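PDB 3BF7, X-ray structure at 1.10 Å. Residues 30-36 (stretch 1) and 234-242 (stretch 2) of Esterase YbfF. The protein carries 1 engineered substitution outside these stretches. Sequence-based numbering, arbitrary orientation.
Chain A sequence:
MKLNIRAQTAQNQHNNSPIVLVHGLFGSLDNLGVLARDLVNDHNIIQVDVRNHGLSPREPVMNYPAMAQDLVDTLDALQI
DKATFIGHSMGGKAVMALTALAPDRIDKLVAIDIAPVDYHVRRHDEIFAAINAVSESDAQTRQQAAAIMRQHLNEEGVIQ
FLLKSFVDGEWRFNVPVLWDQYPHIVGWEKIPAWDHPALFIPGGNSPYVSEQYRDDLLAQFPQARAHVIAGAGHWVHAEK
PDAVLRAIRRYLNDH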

# COMPACT_ATOMS: atom_id res chain seq x y z
N ASP A 30 -10.01 1.67 -0.03
CA ASP A 30 -10.73 1.02 -1.11
C ASP A 30 -9.79 0.46 -2.19
O ASP A 30 -10.18 -0.43 -2.95
CB ASP A 30 -11.71 1.99 -1.76
CG ASP A 30 -13.06 2.01 -1.07
OD1 ASP A 30 -13.19 1.42 0.02
OD2 ASP A 30 -14.00 2.62 -1.62
N ASN A 31 -8.55 0.95 -2.25
CA ASN A 31 -7.65 0.52 -3.31
C ASN A 31 -7.31 -0.97 -3.41
O ASN A 31 -7.10 -1.47 -4.52
CB ASN A 31 -6.36 1.33 -3.31
CG ASN A 31 -5.64 1.25 -4.65
OD1 ASN A 31 -6.18 1.66 -5.68
ND2 ASN A 31 -4.43 0.72 -4.65
N LEU A 32 -7.23 -1.67 -2.29
CA LEU A 32 -6.95 -3.10 -2.35
C LEU A 32 -8.24 -3.89 -2.15
O LEU A 32 -8.21 -5.08 -1.83
CB LEU A 32 -5.91 -3.50 -1.30
CG LEU A 32 -4.44 -3.20 -1.66
CD1 LEU A 32 -4.24 -1.72 -1.88
CD2 LEU A 32 -3.54 -3.71 -0.55
N GLY A 33 -9.37 -3.22 -2.34
CA GLY A 33 -10.66 -3.86 -2.19
C GLY A 33 -10.82 -5.06 -3.11
O GLY A 33 -11.48 -6.04 -2.74
N VAL A 34 -10.23 -5.00 -4.30
CA VAL A 34 -10.34 -6.10 -5.24
C VAL A 34 -9.74 -7.37 -4.62
O VAL A 34 -10.22 -8.48 -4.88
CB VAL A 34 -9.63 -5.77 -6.58
CG1 VAL A 34 -8.14 -5.52 -6.35
CG2 VAL A 34 -9.84 -6.91 -7.56
N LEU A 35 -8.70 -7.22 -3.81
CA LEU A 35 -8.09 -8.37 -3.16
C LEU A 35 -8.96 -8.81 -1.98
O LEU A 35 -9.17 -10.00 -1.76
CB LEU A 35 -6.67 -8.04 -2.69
CG LEU A 35 -5.70 -7.53 -3.76
CD1 LEU A 35 -4.32 -7.32 -3.15
CD2 LEU A 35 -5.64 -8.53 -4.91
N ALA A 36 -9.47 -7.84 -1.23
CA ALA A 36 -10.31 -8.11 -0.07
C ALA A 36 -11.58 -8.87 -0.42
O ALA A 36 -12.01 -9.76 0.32
CB ALA A 36 -10.67 -6.80 0.62
N HIS A 234 2.84 -0.56 -12.09
CA HIS A 234 2.94 -0.41 -10.65
C HIS A 234 1.72 -0.81 -9.83
O HIS A 234 1.86 -1.37 -8.75
CB HIS A 234 3.35 1.03 -10.33
CG HIS A 234 3.58 1.29 -8.87
ND1 HIS A 234 4.44 0.53 -8.10
CD2 HIS A 234 3.08 2.25 -8.05
CE1 HIS A 234 4.46 1.01 -6.87
NE2 HIS A 234 3.65 2.05 -6.82
N TRP A 235 0.52 -0.50 -10.31
CA TRP A 235 -0.69 -0.89 -9.58
C TRP A 235 -1.10 -2.26 -10.12
O TRP A 235 -2.15 -2.42 -10.76
CB TRP A 235 -1.79 0.16 -9.77
CG TRP A 235 -1.56 1.43 -8.97
CD1 TRP A 235 -2.06 1.72 -7.73
CD2 TRP A 235 -0.74 2.54 -9.35
NE1 TRP A 235 -1.60 2.95 -7.32
CE2 TRP A 235 -0.80 3.48 -8.29
CE3 TRP A 235 0.02 2.84 -10.48
CZ2 TRP A 235 -0.11 4.69 -8.34
CZ3 TRP A 235 0.71 4.05 -10.53
CH2 TRP A 235 0.64 4.96 -9.46
N VAL A 236 -0.25 -3.25 -9.84
CA VAL A 236 -0.44 -4.62 -10.32
C VAL A 236 -1.82 -5.20 -10.03
O VAL A 236 -2.42 -5.83 -10.90
CB VAL A 236 0.61 -5.57 -9.70
CG1 VAL A 236 0.65 -6.88 -10.48
CG2 VAL A 236 1.98 -4.91 -9.70
N HIS A 237 -2.31 -4.99 -8.81
CA HIS A 237 -3.61 -5.51 -8.41
C HIS A 237 -4.76 -4.88 -9.18
O HIS A 237 -5.82 -5.49 -9.32
CB HIS A 237 -3.82 -5.28 -6.91
CG HIS A 237 -3.60 -3.86 -6.50
ND1 HIS A 237 -2.36 -3.26 -6.53
CD2 HIS A 237 -4.47 -2.91 -6.08
CE1 HIS A 237 -2.48 -2.00 -6.15
NE2 HIS A 237 -3.75 -1.76 -5.87
N ALA A 238 -4.56 -3.67 -9.67
CA ALA A 238 -5.60 -2.98 -10.43
C ALA A 238 -5.67 -3.50 -11.86
O ALA A 238 -6.74 -3.54 -12.47
CB ALA A 238 -5.33 -1.48 -10.43
N GLU A 239 -4.52 -3.90 -12.40
CA GLU A 239 -4.45 -4.39 -13.77
C GLU A 239 -4.67 -5.89 -13.93
O GLU A 239 -5.38 -6.32 -14.85
CB GLU A 239 -3.10 -4.03 -14.38
CG GLU A 239 -2.82 -2.54 -14.43
CD GLU A 239 -1.47 -2.22 -15.04
OE1 GLU A 239 -1.10 -1.03 -15.07
OE2 GLU A 239 -0.77 -3.15 -15.49
N LYS A 240 -4.07 -6.68 -13.05
CA LYS A 240 -4.18 -8.13 -13.10
C LYS A 240 -4.51 -8.71 -11.73
O LYS A 240 -3.72 -9.47 -11.17
CB LYS A 240 -2.85 -8.73 -13.57
CG LYS A 240 -2.35 -8.25 -14.93
CD LYS A 240 -3.21 -8.77 -16.06
CE LYS A 240 -2.49 -8.64 -17.40
NZ LYS A 240 -2.08 -7.24 -17.68
N PRO A 241 -5.68 -8.36 -11.18
CA PRO A 241 -6.06 -8.88 -9.86
C PRO A 241 -6.06 -10.40 -9.75
O PRO A 241 -5.66 -10.95 -8.72
CB PRO A 241 -7.44 -8.26 -9.63
CG PRO A 241 -7.97 -8.10 -11.01
CD PRO A 241 -6.78 -7.57 -11.76
N ASP A 242 -6.51 -11.08 -10.80
CA ASP A 242 -6.54 -12.54 -10.77
C ASP A 242 -5.15 -13.13 -10.61
O ASP A 242 -4.93 -14.03 -9.79
CB ASP A 242 -7.20 -13.08 -12.05
CG ASP A 242 -6.45 -12.67 -13.31
OD1 ASP A 242 -6.20 -11.46 -13.49
OD2 ASP A 242 -6.13 -13.56 -14.12

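The contact between these two stretches is small, 289 Å² with both sides summed, and it is organised around one residue. His237 has 90 Å² covered by the other stretch, far more than any other residue here. Its CA-to-CB bond points toward stretch 1, and chi1 near 53° (p) sets the imidazole beside Asn31 and Leu32, while its CB remains behind to meet Leu35. A single side chain thus offers a polar ring and an aliphatic stem to different partners.

At the ring, Asn31 ND2 comes within 2.8 Å of His237 NE2, at the edge of the imidazole and near its plane. The distance is short, but NE2 lies well out of the amide plane and the pair is not a hydrogen bond; the approach is tight and is not a model for a polar link. Asn31, with 46 Å² covered, starts sideways to stretch 2, and its t rotamer (chi1 -160°) brings the amide nearer. The same ND2 lies 4.0 Å from Trp235 CD1, near the plane of the indole at its edge, so ND2 lies beside the edges of both rings.

The leucines add methyl contacts: Leu32 CD1 lies 4.0 Å from His237 NE2, on the ring, and Leu35 CD2 lies 4.2 Å from His237 CB, on the stem. Both leucines are buried, and both leave the backbone sideways with their ends coming nearer; branched chains of this length can reach across from such a start.

Val34 carries the other end of the contact, with 48 Å² covered. It points toward stretch 2, and with its p rotamer CG2 packs on Pro241 CB at 3.4 Å, while CG1, 3.8 Å from His237 O, also lies 4.3 Å from Pro241 CB. A beta-branched residue suits this position, since both methyls are held close to the backbone. Pro241 answers with a compact, rigid ring, also directed toward its partner, at the start of a helix where its lack of an amide hydrogen costs little.

The backbones hold these side chains in place without bonding to each other. In stretch 1, a type I turn closes with Gly33 N to Asp30 O at 3.0 Å and leads into the helix bearing Val34 and Leu35. A CB on Gly33 would clash with Asp30 O, so glycine fits the turn. In stretch 2, Ala238 N bonds to Trp235 O at 2.9 Å, bracing the helical turn that presents His237. No hydrogen bond crosses the contact; what joins the stretches is nonpolar contact, tightest between Val34 and Pro241, around a buried histidine.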